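Local coordinates for peptidoglycan synthetase penicillin-binding protein 3 (Bifidobacterium adolescentis, PDB 4YE5) that probably cross-links peptidoglycan strands as a penicillin-binding transpeptidase of the bacterial cell wall, at residues 362-366 and 450-454; 368-374 and 404-410; 511-517 and 550-556; 519-523 and 538-543. All coordinates share one frame; numbering follows the deposited sequence.

Contact 1 (362-366 and 450-454); sequences FISKF and TRVID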
loop_
_atom_site.group_PDB
_atom_site.type_symbol
_atom_site.label_atom_id
_atom_site.label_comp_id
_atom_site.label_asym_id
_atom_site.label_seq_id
_atom_site.Cartn_x
_atom_site.Cartn_y
_atom_site.Cartn_z
ATOM N N PHE A 362 -20.268 -10.482 -15.954
ATOM C CA PHE A 362 -19.686 -11.261 -14.870
ATOM C C PHE A 362 -18.224 -10.973 -14.618
ATOM O O PHE A 362 -17.801 -10.911 -13.474
ATOM C CB PHE A 362 -20.025 -12.749 -14.958
ATOM C CG PHE A 362 -21.399 -13.048 -14.401
ATOM C CD1 PHE A 362 -21.584 -13.234 -13.036
ATOM C CD2 PHE A 362 -22.509 -13.058 -15.228
ATOM C CE1 PHE A 362 -22.864 -13.472 -12.519
ATOM C CE2 PHE A 362 -23.785 -13.298 -14.725
ATOM C CZ PHE A 362 -23.963 -13.508 -13.370
ATOM N N ILE A 363 -17.461 -10.721 -15.670
ATOM C CA ILE A 363 -16.076 -10.328 -15.448
ATOM C C ILE A 363 -16.013 -8.990 -14.705
ATOM O O ILE A 363 -15.319 -8.857 -13.693
ATOM C CB ILE A 363 -15.287 -10.331 -16.760
ATOM C CG1 ILE A 363 -15.163 -11.789 -17.235
ATOM C CG2 ILE A 363 -13.888 -9.699 -16.546
ATOM C CD1 ILE A 363 -14.966 -11.934 -18.684
ATOM N N SER A 364 -16.773 -8.016 -15.186
ATOM C CA SER A 364 -16.823 -6.700 -14.561
ATOM C C SER A 364 -17.337 -6.780 -13.117
ATOM O O SER A 364 -16.811 -6.116 -12.223
ATOM C CB SER A 364 -17.754 -5.790 -15.372
ATOM O OG SER A 364 -17.642 -4.448 -14.930
ATOM N N LYS A 365 -18.374 -7.584 -12.899
ATOM C CA LYS A 365 -18.952 -7.751 -11.561
ATOM C C LYS A 365 -17.915 -8.204 -10.519
ATOM O O LYS A 365 -18.044 -7.892 -9.335
ATOM C CB LYS A 365 -20.071 -8.784 -11.612
ATOM C CG LYS A 365 -21.271 -8.510 -10.737
ATOM C CD LYS A 365 -22.322 -9.601 -11.017
ATOM C CE LYS A 365 -23.675 -9.311 -10.387
ATOM N NZ LYS A 365 -24.683 -10.306 -10.868
ATOM N N PHE A 366 -16.906 -8.952 -10.947
ATOM C CA PHE A 366 -15.845 -9.396 -10.020
ATOM C C PHE A 366 -14.829 -8.292 -9.713
ATOM O O PHE A 366 -13.857 -8.511 -8.974
ATOM C CB PHE A 366 -15.113 -10.618 -10.581
ATOM C CG PHE A 366 -15.801 -11.931 -10.309
ATOM C CD1 PHE A 366 -15.505 -12.658 -9.163
ATOM C CD2 PHE A 366 -16.736 -12.443 -11.197
ATOM C CE1 PHE A 366 -16.124 -13.884 -8.911
ATOM C CE2 PHE A 366 -17.370 -13.655 -10.957
ATOM C CZ PHE A 366 -17.071 -14.381 -9.816
ATOM N N THR A 450 -20.849 -6.242 -1.959
ATOM C CA THR A 450 -21.890 -6.556 -2.930
ATOM C C THR A 450 -21.914 -8.047 -3.193
ATOM O O THR A 450 -20.863 -8.686 -3.240
ATOM C CB THR A 450 -21.661 -5.830 -4.284
ATOM O OG1 THR A 450 -20.500 -6.374 -4.926
ATOM C CG2 THR A 450 -21.448 -4.345 -4.064
ATOM N N ARG A 451 -23.098 -8.605 -3.406
ATOM C CA ARG A 451 -23.152 -10.010 -3.791
ATOM C C ARG A 451 -22.847 -10.142 -5.277
ATOM O O ARG A 451 -23.542 -9.548 -6.109
ATOM C CB ARG A 451 -24.524 -10.633 -3.494
ATOM C CG ARG A 451 -24.643 -12.089 -4.015
ATOM C CD ARG A 451 -25.710 -12.917 -3.256
ATOM N NE ARG A 451 -25.463 -12.918 -1.816
ATOM C CZ ARG A 451 -24.538 -13.656 -1.205
ATOM N NH1 ARG A 451 -23.753 -14.474 -1.904
ATOM N NH2 ARG A 451 -24.397 -13.577 0.108
ATOM N N VAL A 452 -21.837 -10.945 -5.610
ATOM C CA VAL A 452 -21.473 -11.171 -7.012
ATOM C C VAL A 452 -22.211 -12.388 -7.580
ATOM O O VAL A 452 -22.704 -12.354 -8.713
ATOM C CB VAL A 452 -19.938 -11.342 -7.178
ATOM C CG1 VAL A 452 -19.584 -11.623 -8.626
ATOM C CG2 VAL A 452 -19.195 -10.090 -6.682
ATOM N N ILE A 453 -22.283 -13.457 -6.781
ATOM C CA ILE A 453 -22.937 -14.710 -7.161
ATOM C C ILE A 453 -23.613 -15.301 -5.922
ATOM O O ILE A 453 -23.273 -14.933 -4.787
ATOM C CB ILE A 453 -21.923 -15.770 -7.679
ATOM C CG1 ILE A 453 -20.705 -15.827 -6.744
ATOM C CG2 ILE A 453 -21.468 -15.450 -9.115
ATOM C CD1 ILE A 453 -19.655 -16.873 -7.148
ATOM N N ASP A 454 -24.541 -16.230 -6.142
ATOM C CA ASP A 454 -25.174 -16.927 -5.030
ATOM C C ASP A 454 -24.120 -17.672 -4.214
ATOM O O ASP A 454 -23.117 -18.136 -4.766
ATOM C CB ASP A 454 -26.218 -17.933 -5.531
ATOM C CG ASP A 454 -27.423 -17.272 -6.177
ATOM O OD1 ASP A 454 -27.527 -16.024 -6.205
ATOM O OD2 ASP A 454 -28.296 -18.031 -6.634
HETATM O O HOH W 1 -19.913 -6.433 -7.828
HETATM O O HOH W 2 -25.544 -12.525 -9.108
#
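V452 sets one methyl squarely over the ring of F366. Its CG1 lies 3.8 Å from the ring centroid and only 10° off the ring normal, a CH-pi contact in which the two side chains run at about a right angle. CG1 stands anti to the V452 backbone N (chi1 178°), and this leaves CG2 as the branch that meets the chain end of the helix, 3.6 Å from K365 O. K365 lies alongside V452, its extended chain sliding past in the opposite direction, with CD 3.6 Å from V452 O. The ammonium group reaches that carbonyl through water 2, which accepts from K365 NZ and donates to V452 O. Water 1 makes a second bridge, donating to K365 O at 2.8 Å and hydrogen-bonded to T450 OG1. F362 comes in at a slant, its CE1 4.2 Å from I453 CG2, while CD1 of the same isoleucine approaches F366 CZ more loosely. The segments are held together by apolar contact and by the two water bridges, without a direct hydrogen bond. R451 turns away and donates from NH1 to I453 O at 3.0 Å and to K421 O. The cluster lies in the transpeptidase domain, where the end of helix 356-365 meets the chain leaving strand 450-451, with F366 also against L292 of helix 290-299 and V417 of helix 408-419, and strand 423-424 pairing with strand 450-451.

Contact 2 (368-374 and 404-410); sequences IGQATGL and YTVNVMQ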
loop_
_atom_site.group_PDB
_atom_site.type_symbol
_atom_site.label_atom_id
_atom_site.label_comp_id
_atom_site.label_asym_id
_atom_site.label_seq_id
_atom_site.Cartn_x
_atom_site.Cartn_y
_atom_site.Cartn_z
ATOM N N ILE A 368 -13.138 -6.464 -12.149
ATOM C CA ILE A 368 -12.124 -6.319 -13.215
ATOM C C ILE A 368 -12.394 -5.036 -13.983
ATOM O O ILE A 368 -13.543 -4.752 -14.323
ATOM C CB ILE A 368 -12.166 -7.522 -14.182
ATOM C CG1 ILE A 368 -11.941 -8.841 -13.422
ATOM C CG2 ILE A 368 -11.161 -7.382 -15.314
ATOM C CD1 ILE A 368 -10.874 -8.778 -12.352
ATOM N N GLY A 369 -11.345 -4.261 -14.259
ATOM C CA GLY A 369 -11.490 -3.022 -15.010
ATOM C C GLY A 369 -11.895 -1.833 -14.146
ATOM O O GLY A 369 -12.087 -0.731 -14.642
ATOM N N GLN A 370 -12.024 -2.055 -12.840
ATOM C CA GLN A 370 -12.411 -0.986 -11.928
ATOM C C GLN A 370 -11.351 -0.758 -10.851
ATOM O O GLN A 370 -10.639 -1.689 -10.446
ATOM C CB GLN A 370 -13.744 -1.337 -11.275
ATOM C CG GLN A 370 -14.807 -1.739 -12.272
ATOM C CD GLN A 370 -15.926 -2.499 -11.623
ATOM O OE1 GLN A 370 -16.653 -1.961 -10.789
ATOM N NE2 GLN A 370 -16.065 -3.771 -11.983
ATOM N N ALA A 371 -11.253 0.476 -10.374
ATOM C CA ALA A 371 -10.307 0.798 -9.323
ATOM C C ALA A 371 -10.593 -0.071 -8.093
ATOM O O ALA A 371 -11.751 -0.344 -7.772
ATOM C CB ALA A 371 -10.401 2.282 -8.976
ATOM N N THR A 372 -9.550 -0.543 -7.424
ATOM C CA THR A 372 -9.752 -1.278 -6.169
ATOM C C THR A 372 -10.391 -0.390 -5.105
ATOM O O THR A 372 -11.048 -0.873 -4.182
ATOM C CB THR A 372 -8.431 -1.785 -5.588
ATOM O OG1 THR A 372 -7.580 -0.664 -5.312
ATOM C CG2 THR A 372 -7.747 -2.737 -6.579
ATOM N N GLY A 373 -10.188 0.914 -5.237
ATOM C CA GLY A 373 -10.631 1.849 -4.216
ATOM C C GLY A 373 -9.563 2.059 -3.151
ATOM O O GLY A 373 -9.731 2.880 -2.263
ATOM N N LEU A 374 -8.453 1.328 -3.241
ATOM C CA LEU A 374 -7.352 1.505 -2.280
ATOM C C LEU A 374 -6.620 2.840 -2.433
ATOM O O LEU A 374 -5.978 3.309 -1.490
ATOM C CB LEU A 374 -6.335 0.369 -2.406
ATOM C CG LEU A 374 -6.802 -1.036 -2.003
ATOM C CD1 LEU A 374 -5.875 -2.077 -2.619
ATOM C CD2 LEU A 374 -6.862 -1.186 -0.491
ATOM N N TYR A 404 -7.949 -9.032 -21.592
ATOM C CA TYR A 404 -8.202 -8.012 -20.574
ATOM C C TYR A 404 -7.101 -8.150 -19.550
ATOM O O TYR A 404 -6.457 -9.197 -19.490
ATOM C CB TYR A 404 -9.574 -8.174 -19.922
ATOM C CG TYR A 404 -9.801 -9.427 -19.069
ATOM C CD1 TYR A 404 -9.524 -9.423 -17.697
ATOM C CD2 TYR A 404 -10.352 -10.583 -19.620
ATOM C CE1 TYR A 404 -9.768 -10.546 -16.906
ATOM C CE2 TYR A 404 -10.592 -11.720 -18.833
ATOM C CZ TYR A 404 -10.298 -11.689 -17.479
ATOM O OH TYR A 404 -10.541 -12.800 -16.692
ATOM N N THR A 405 -6.844 -7.102 -18.774
ATOM C CA THR A 405 -5.718 -7.155 -17.843
ATOM C C THR A 405 -6.153 -6.811 -16.427
ATOM O O THR A 405 -7.128 -6.081 -16.235
ATOM C CB THR A 405 -4.643 -6.134 -18.194
ATOM O OG1 THR A 405 -5.220 -4.823 -18.089
ATOM C CG2 THR A 405 -4.099 -6.379 -19.619
ATOM N N VAL A 406 -5.401 -7.319 -15.448
ATOM C CA VAL A 406 -5.690 -7.098 -14.040
ATOM C C VAL A 406 -4.399 -6.750 -13.298
ATOM O O VAL A 406 -3.313 -7.049 -13.784
ATOM C CB VAL A 406 -6.241 -8.385 -13.411
ATOM C CG1 VAL A 406 -7.436 -8.899 -14.220
ATOM C CG2 VAL A 406 -5.135 -9.467 -13.354
ATOM N N ASN A 407 -4.506 -6.123 -12.123
ATOM C CA ASN A 407 -3.355 -6.113 -11.220
ATOM C C ASN A 407 -3.546 -7.188 -10.165
ATOM O O ASN A 407 -4.609 -7.833 -10.109
ATOM C CB ASN A 407 -3.080 -4.725 -10.608
ATOM C CG ASN A 407 -4.285 -4.136 -9.927
ATOM O OD1 ASN A 407 -4.937 -4.789 -9.106
ATOM N ND2 ASN A 407 -4.606 -2.892 -10.275
ATOM N N VAL A 408 -2.528 -7.406 -9.341
ATOM C CA VAL A 408 -2.611 -8.481 -8.372
ATOM C C VAL A 408 -3.726 -8.270 -7.343
ATOM O O VAL A 408 -4.326 -9.246 -6.869
ATOM C CB VAL A 408 -1.218 -8.772 -7.701
ATOM C CG1 VAL A 408 -0.842 -7.695 -6.684
ATOM C CG2 VAL A 408 -1.218 -10.163 -7.033
HETATM N N MSE A 409 -4.037 -7.010 -7.011
HETATM C CA MSE A 409 -5.079 -6.734 -6.018
HETATM C C MSE A 409 -6.465 -7.096 -6.570
HETATM O O MSE A 409 -7.319 -7.649 -5.868
HETATM C CB MSE A 409 -5.072 -5.257 -5.579
HETATM C CG MSE A 409 -3.799 -4.801 -4.868
HETATM SE SE MSE A 409 -2.409 -4.235 -6.120
HETATM C CE MSE A 409 -3.119 -2.495 -6.695
ATOM N N GLN A 410 -6.701 -6.742 -7.827
ATOM C CA GLN A 410 -7.973 -7.055 -8.475
ATOM C C GLN A 410 -8.158 -8.570 -8.630
ATOM O O GLN A 410 -9.237 -9.106 -8.384
ATOM C CB GLN A 410 -8.017 -6.416 -9.859
ATOM C CG GLN A 410 -8.141 -4.898 -9.830
ATOM C CD GLN A 410 -8.018 -4.319 -11.218
ATOM O OE1 GLN A 410 -7.200 -4.792 -12.010
ATOM N NE2 GLN A 410 -8.837 -3.306 -11.535
HETATM O O HOH W 3 -8.831 -5.260 -14.197
HETATM O O HOH W 4 -7.091 -1.210 -9.488
#
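Q410 NE2 donates to Q370 O at 2.7 Å, the one direct hydrogen bond between the segments. The acceptor lies in the plane of the glutamine amide, but the donor sits 38° above the peptide carbonyl plane, and the N-H...O angle is 146°. NE2 also donates to E381 O, while OE1 accepts from N407 N at 3.0 Å, so both ends of the amide are engaged and its rotation is fixed. N407 OD1 returns a bond from Q410 N, nearly along its C=O axis. Water adds two links: water 3 accepts from G369 N and lies within bonding distance of T405 O and Q410 OE1, and water 4 joins T372 N to N407 ND2. Apolar contacts occupy both ends. I368 crosses Y404 at about a right angle, CG2 3.5 Å from Y404 CD1, and its CD1 meets V406 CG1. T372 CG2 rests 3.8 Å from CB of M409, a selenomethionine, while T372 OG1, hydrogen-bonded to E379, accepts from L374 N in an ST turn. The reciprocal N407-Q410 bonds form a capping box that starts helix 408-419 in the transpeptidase domain; Q410 closes the box through OE1 and its backbone N and holds the 368-374 loop through NE2.

Contact 3 (511-517 and 550-556); sequences PADNPRF and YEVPASS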
loop_
_atom_site.group_PDB
_atom_site.type_symbol
_atom_site.label_atom_id
_atom_site.label_comp_id
_atom_site.label_asym_id
_atom_site.label_seq_id
_atom_site.Cartn_x
_atom_site.Cartn_y
_atom_site.Cartn_z
ATOM N N PRO A 511 -7.535 -22.314 4.519
ATOM C CA PRO A 511 -7.836 -23.686 4.071
ATOM C C PRO A 511 -9.163 -23.729 3.324
ATOM O O PRO A 511 -10.062 -22.945 3.654
ATOM C CB PRO A 511 -7.922 -24.492 5.369
ATOM C CG PRO A 511 -8.154 -23.467 6.492
ATOM C CD PRO A 511 -7.670 -22.131 5.980
ATOM N N ALA A 512 -9.286 -24.622 2.341
ATOM C CA ALA A 512 -10.500 -24.686 1.522
ATOM C C ALA A 512 -11.779 -24.925 2.335
ATOM O O ALA A 512 -12.858 -24.465 1.956
ATOM C CB ALA A 512 -10.365 -25.768 0.431
ATOM N N ASP A 513 -11.666 -25.641 3.447
ATOM C CA ASP A 513 -12.872 -26.035 4.180
ATOM C C ASP A 513 -13.325 -25.001 5.227
ATOM O O ASP A 513 -14.356 -25.166 5.856
ATOM C CB ASP A 513 -12.730 -27.440 4.777
ATOM C CG ASP A 513 -11.450 -27.624 5.576
ATOM O OD1 ASP A 513 -10.386 -27.089 5.190
ATOM O OD2 ASP A 513 -11.505 -28.334 6.598
ATOM N N ASN A 514 -12.560 -23.922 5.374
ATOM C CA ASN A 514 -12.914 -22.808 6.265
ATOM C C ASN A 514 -12.024 -21.649 5.893
ATOM O O ASN A 514 -11.098 -21.332 6.632
ATOM C CB ASN A 514 -12.686 -23.194 7.745
ATOM C CG ASN A 514 -13.151 -22.107 8.730
ATOM O OD1 ASN A 514 -13.815 -21.140 8.346
ATOM N ND2 ASN A 514 -12.795 -22.269 10.008
ATOM N N PRO A 515 -12.266 -21.047 4.714
ATOM C CA PRO A 515 -11.279 -20.152 4.089
ATOM C C PRO A 515 -10.852 -19.021 5.010
ATOM O O PRO A 515 -11.680 -18.358 5.615
ATOM C CB PRO A 515 -12.040 -19.600 2.880
ATOM C CG PRO A 515 -12.930 -20.748 2.482
ATOM C CD PRO A 515 -13.443 -21.242 3.845
ATOM N N ARG A 516 -9.553 -18.800 5.096
ATOM C CA ARG A 516 -9.021 -17.768 5.972
ATOM C C ARG A 516 -8.239 -16.726 5.176
ATOM O O ARG A 516 -8.375 -15.522 5.405
ATOM C CB ARG A 516 -8.110 -18.430 7.000
ATOM C CG ARG A 516 -7.395 -17.469 7.906
ATOM C CD ARG A 516 -8.259 -17.026 9.054
ATOM N NE ARG A 516 -7.466 -16.324 10.058
ATOM C CZ ARG A 516 -7.112 -16.837 11.228
ATOM N NH1 ARG A 516 -7.494 -18.067 11.570
ATOM N NH2 ARG A 516 -6.397 -16.105 12.068
ATOM N N PHE A 517 -7.415 -17.191 4.239
ATOM C CA PHE A 517 -6.613 -16.289 3.417
ATOM C C PHE A 517 -6.742 -16.568 1.946
ATOM O O PHE A 517 -6.991 -17.698 1.536
ATOM C CB PHE A 517 -5.122 -16.407 3.764
ATOM C CG PHE A 517 -4.814 -16.145 5.212
ATOM C CD1 PHE A 517 -4.889 -14.852 5.737
ATOM C CD2 PHE A 517 -4.445 -17.180 6.043
ATOM C CE1 PHE A 517 -4.610 -14.609 7.103
ATOM C CE2 PHE A 517 -4.168 -16.957 7.410
ATOM C CZ PHE A 517 -4.252 -15.673 7.935
ATOM N N TYR A 550 -0.675 -18.321 12.520
ATOM C CA TYR A 550 -1.987 -18.072 13.122
ATOM C C TYR A 550 -2.584 -19.314 13.759
ATOM O O TYR A 550 -3.733 -19.296 14.214
ATOM C CB TYR A 550 -2.939 -17.441 12.094
ATOM C CG TYR A 550 -2.447 -16.077 11.666
ATOM C CD1 TYR A 550 -2.621 -14.963 12.491
ATOM C CD2 TYR A 550 -1.752 -15.907 10.476
ATOM C CE1 TYR A 550 -2.145 -13.709 12.121
ATOM C CE2 TYR A 550 -1.282 -14.649 10.091
ATOM C CZ TYR A 550 -1.479 -13.558 10.914
ATOM O OH TYR A 550 -1.004 -12.310 10.531
ATOM N N GLU A 551 -1.790 -20.385 13.820
ATOM C CA GLU A 551 -2.220 -21.616 14.487
ATOM C C GLU A 551 -3.576 -22.079 13.961
ATOM O O GLU A 551 -4.500 -22.345 14.732
ATOM C CB GLU A 551 -2.264 -21.411 16.015
ATOM C CG GLU A 551 -0.934 -20.892 16.584
ATOM C CD GLU A 551 -0.924 -20.782 18.106
ATOM O OE1 GLU A 551 -1.059 -19.647 18.613
ATOM O OE2 GLU A 551 -0.773 -21.824 18.793
ATOM N N VAL A 552 -3.697 -22.146 12.639
ATOM C CA VAL A 552 -4.963 -22.509 12.003
ATOM C C VAL A 552 -5.205 -24.010 12.202
ATOM O O VAL A 552 -4.311 -24.818 11.953
ATOM C CB VAL A 552 -4.941 -22.148 10.494
ATOM C CG1 VAL A 552 -6.301 -22.453 9.835
ATOM C CG2 VAL A 552 -4.557 -20.651 10.303
ATOM N N PRO A 553 -6.410 -24.389 12.663
ATOM C CA PRO A 553 -6.689 -25.819 12.814
ATOM C C PRO A 553 -6.579 -26.562 11.482
ATOM O O PRO A 553 -7.010 -26.029 10.455
ATOM C CB PRO A 553 -8.143 -25.849 13.312
ATOM C CG PRO A 553 -8.386 -24.505 13.898
ATOM C CD PRO A 553 -7.565 -23.559 13.052
ATOM N N ALA A 554 -6.000 -27.762 11.508
ATOM C CA ALA A 554 -5.867 -28.601 10.322
ATOM C C ALA A 554 -7.214 -28.871 9.644
ATOM O O ALA A 554 -8.254 -28.900 10.296
ATOM C CB ALA A 554 -5.177 -29.908 10.687
ATOM N N SER A 555 -7.194 -29.072 8.332
ATOM C CA SER A 555 -8.425 -29.362 7.596
ATOM C C SER A 555 -9.046 -30.691 7.999
ATOM O O SER A 555 -8.356 -31.596 8.452
ATOM C CB SER A 555 -8.146 -29.384 6.088
ATOM O OG SER A 555 -7.834 -28.081 5.603
ATOM N N SER A 556 -10.355 -30.801 7.805
ATOM C CA SER A 556 -11.057 -32.076 7.871
ATOM C C SER A 556 -10.992 -32.784 6.515
ATOM O O SER A 556 -10.754 -32.144 5.488
ATOM C CB SER A 556 -12.518 -31.847 8.274
ATOM O OG SER A 556 -12.608 -31.338 9.598
HETATM O O HOH W 5 -5.575 -16.662 14.687
HETATM O O HOH W 6 -6.684 -19.658 13.584
#
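Neither segment is regular where they meet: P511, preceded by a cis peptide bond, opens a type I turn to N514, and 550-556 runs on as an extended tail after a helix, with D513 and S555 closest at 6.5 Å between CA atoms. The D513 carboxylate grips this tail with both oxygens. OD1 takes the hydroxyl of S555 OG at 2.8 Å and OD2 the amide of S556 N at 3.0 Å, both on the syn side and both out of the carboxylate plane, the S556 amide by the larger tilt. With CG wedged between its own backbone N and carbonyl carbon (chi1 51°), D513 presents the carboxylate to the tail. V552 lies between the polar ends, CG1 4.0 Å from P511 CG and CG2 near R516 NH1. R516, bent at chi2 (82°), brings NH2 to 3.7 Å from Y550 CB; waters 5 and 6, both at the guanidinium edge, carry NH2 and NH1 on to Y550 O. F517 CZ packs 3.6 Å from Y550 CD2, the ring planes inclined at 45°. S555 OG also accepts from R482 N, and F517 rests on M547 of helix 535-549. R516 and F517 form a classic beta bulge opposite I510, and E551 closes a Schellman motif ending that helix, so the contact ties the hairpin turn between strands 501-510 and 517-524 to the C-terminal tail.

Contact 4 (519-523 and 538-543); sequences ITVVL and VTAEIG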
loop_
_atom_site.group_PDB
_atom_site.type_symbol
_atom_site.label_atom_id
_atom_site.label_comp_id
_atom_site.label_asym_id
_atom_site.label_seq_id
_atom_site.Cartn_x
_atom_site.Cartn_y
_atom_site.Cartn_z
ATOM N N ILE A 519 -4.000 -15.994 -1.204
ATOM C CA ILE A 519 -2.592 -15.735 -1.426
ATOM C C ILE A 519 -2.399 -15.820 -2.906
ATOM O O ILE A 519 -2.676 -16.852 -3.515
ATOM C CB ILE A 519 -1.722 -16.855 -0.821
ATOM C CG1 ILE A 519 -1.983 -17.006 0.691
ATOM C CG2 ILE A 519 -0.231 -16.563 -1.060
ATOM C CD1 ILE A 519 -1.522 -18.380 1.208
ATOM N N THR A 520 -1.906 -14.747 -3.496
ATOM C CA THR A 520 -1.677 -14.764 -4.925
ATOM C C THR A 520 -0.217 -14.454 -5.207
ATOM O O THR A 520 0.356 -13.557 -4.595
ATOM C CB THR A 520 -2.564 -13.724 -5.627
ATOM O OG1 THR A 520 -3.943 -14.004 -5.343
ATOM C CG2 THR A 520 -2.346 -13.769 -7.144
ATOM N N VAL A 521 0.381 -15.192 -6.134
ATOM C CA VAL A 521 1.769 -14.972 -6.530
ATOM C C VAL A 521 1.850 -14.849 -8.053
ATOM O O VAL A 521 1.187 -15.599 -8.772
ATOM C CB VAL A 521 2.684 -16.119 -6.042
ATOM C CG1 VAL A 521 4.108 -16.014 -6.685
ATOM C CG2 VAL A 521 2.810 -16.082 -4.521
ATOM N N VAL A 522 2.634 -13.888 -8.536
ATOM C CA VAL A 522 2.901 -13.736 -9.967
ATOM C C VAL A 522 4.402 -13.625 -10.178
ATOM O O VAL A 522 5.043 -12.775 -9.558
ATOM C CB VAL A 522 2.218 -12.458 -10.531
ATOM C CG1 VAL A 522 2.406 -12.384 -12.033
ATOM C CG2 VAL A 522 0.715 -12.450 -10.160
ATOM N N LEU A 523 4.964 -14.476 -11.038
ATOM C CA LEU A 523 6.402 -14.461 -11.335
ATOM C C LEU A 523 6.599 -14.284 -12.822
ATOM O O LEU A 523 5.903 -14.916 -13.619
ATOM C CB LEU A 523 7.064 -15.802 -10.924
ATOM C CG LEU A 523 6.794 -16.286 -9.497
ATOM C CD1 LEU A 523 7.405 -17.690 -9.320
ATOM C CD2 LEU A 523 7.385 -15.322 -8.457
ATOM N N VAL A 538 5.406 -21.485 -4.601
ATOM C CA VAL A 538 5.657 -20.222 -3.899
ATOM C C VAL A 538 4.440 -19.828 -3.051
ATOM O O VAL A 538 4.609 -19.432 -1.913
ATOM C CB VAL A 538 6.111 -19.094 -4.872
ATOM C CG1 VAL A 538 6.461 -17.774 -4.103
ATOM C CG2 VAL A 538 7.323 -19.577 -5.690
ATOM N N THR A 539 3.212 -19.984 -3.559
ATOM C CA THR A 539 2.060 -19.628 -2.725
ATOM C C THR A 539 1.987 -20.566 -1.533
ATOM O O THR A 539 1.585 -20.169 -0.452
ATOM C CB THR A 539 0.703 -19.687 -3.471
ATOM O OG1 THR A 539 0.309 -21.058 -3.660
ATOM C CG2 THR A 539 0.793 -18.966 -4.812
ATOM N N ALA A 540 2.362 -21.826 -1.756
ATOM C CA ALA A 540 2.337 -22.833 -0.698
ATOM C C ALA A 540 3.366 -22.600 0.424
ATOM O O ALA A 540 3.113 -22.931 1.588
ATOM C CB ALA A 540 2.482 -24.258 -1.299
ATOM N N GLU A 541 4.523 -22.047 0.078
ATOM C CA GLU A 541 5.511 -21.651 1.091
ATOM C C GLU A 541 4.928 -20.549 1.996
ATOM O O GLU A 541 5.086 -20.567 3.209
ATOM C CB GLU A 541 6.784 -21.118 0.425
ATOM C CG GLU A 541 7.634 -22.171 -0.281
ATOM C CD GLU A 541 8.290 -23.128 0.700
ATOM O OE1 GLU A 541 8.982 -22.629 1.620
ATOM O OE2 GLU A 541 8.097 -24.369 0.562
ATOM N N ILE A 542 4.256 -19.581 1.392
ATOM C CA ILE A 542 3.594 -18.532 2.162
ATOM C C ILE A 542 2.461 -19.151 2.979
ATOM O O ILE A 542 2.342 -18.898 4.180
ATOM C CB ILE A 542 3.082 -17.426 1.231
ATOM C CG1 ILE A 542 4.274 -16.764 0.522
ATOM C CG2 ILE A 542 2.235 -16.383 2.009
ATOM C CD1 ILE A 542 3.852 -15.949 -0.731
ATOM N N GLY A 543 1.657 -19.988 2.326
ATOM C CA GLY A 543 0.579 -20.704 2.997
ATOM C C GLY A 543 1.028 -21.469 4.238
ATOM O O GLY A 543 0.424 -21.349 5.309
#
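Apolar contact carries the interface: I519, V521 and L523, alternate residues of the strand, meet V538, T539 and I542 of the helix. V521 fits among three partners: its CG2 is 3.5 Å from T539 CG2 and 3.9 Å from I542 CD1, while CG1 meets V538 CG1, the V521 and V538 side chains crossing at about a right angle. The V521 branches are divided by chi1 170°, which puts CG1 anti to the backbone N and turns CG2 to the helix residues further on. I519 and I542 slide past each other in opposite directions, bringing their CG2 methyls to 3.9 Å. At the far end L523 CD1 touches V538 CG2 at 4.1 Å.

The segment axes approach to 8.2 Å at 143° between their N-to-C directions, so the helix runs roughly antiparallel to the strand as it packs on the sheet. Strand 517-524 is the central member of the five-stranded antiparallel sheet of the transpeptidase domain, and helix 535-549 lies on one face of it, as in the penicillin-binding and beta-lactamase fold.

Close backbone approach occurs at G543, where I519 CD1 packs directly on the G543 backbone, CA 3.6 Å away. The polar side of T539 is separate from the apolar one. Its OG1 is hydrogen-bonded to G536 O and to T508 OG1, leaving CG2 to face V521. V538 and I542 also touch V230 of helix 221-238, which lies beside helix 535-549, and V521 reaches A245 of strand 242-249.

Contact 2 is nested in the chain loop closed by contact 1, and the two touch directly, with centres about 14 Å apart: I363 CG2 lies 4.2 Å from Y404 CZ. Contact 4 is likewise nested within the loop closed by contact 3; their centres are about 16 Å apart and their segments adjoin in sequence. The two pairs are bridged by contacts 2 and 4, where V408 CG2 lies 3.8 Å from T520 CG2, joining helix 408-419 to the central sheet. Contact 3 stays about 12 Å, nearest atoms, from contacts 1 and 2. Y404 of contact 2 lies near the likely SxxK active-site motif of S287 and K290, without touching it.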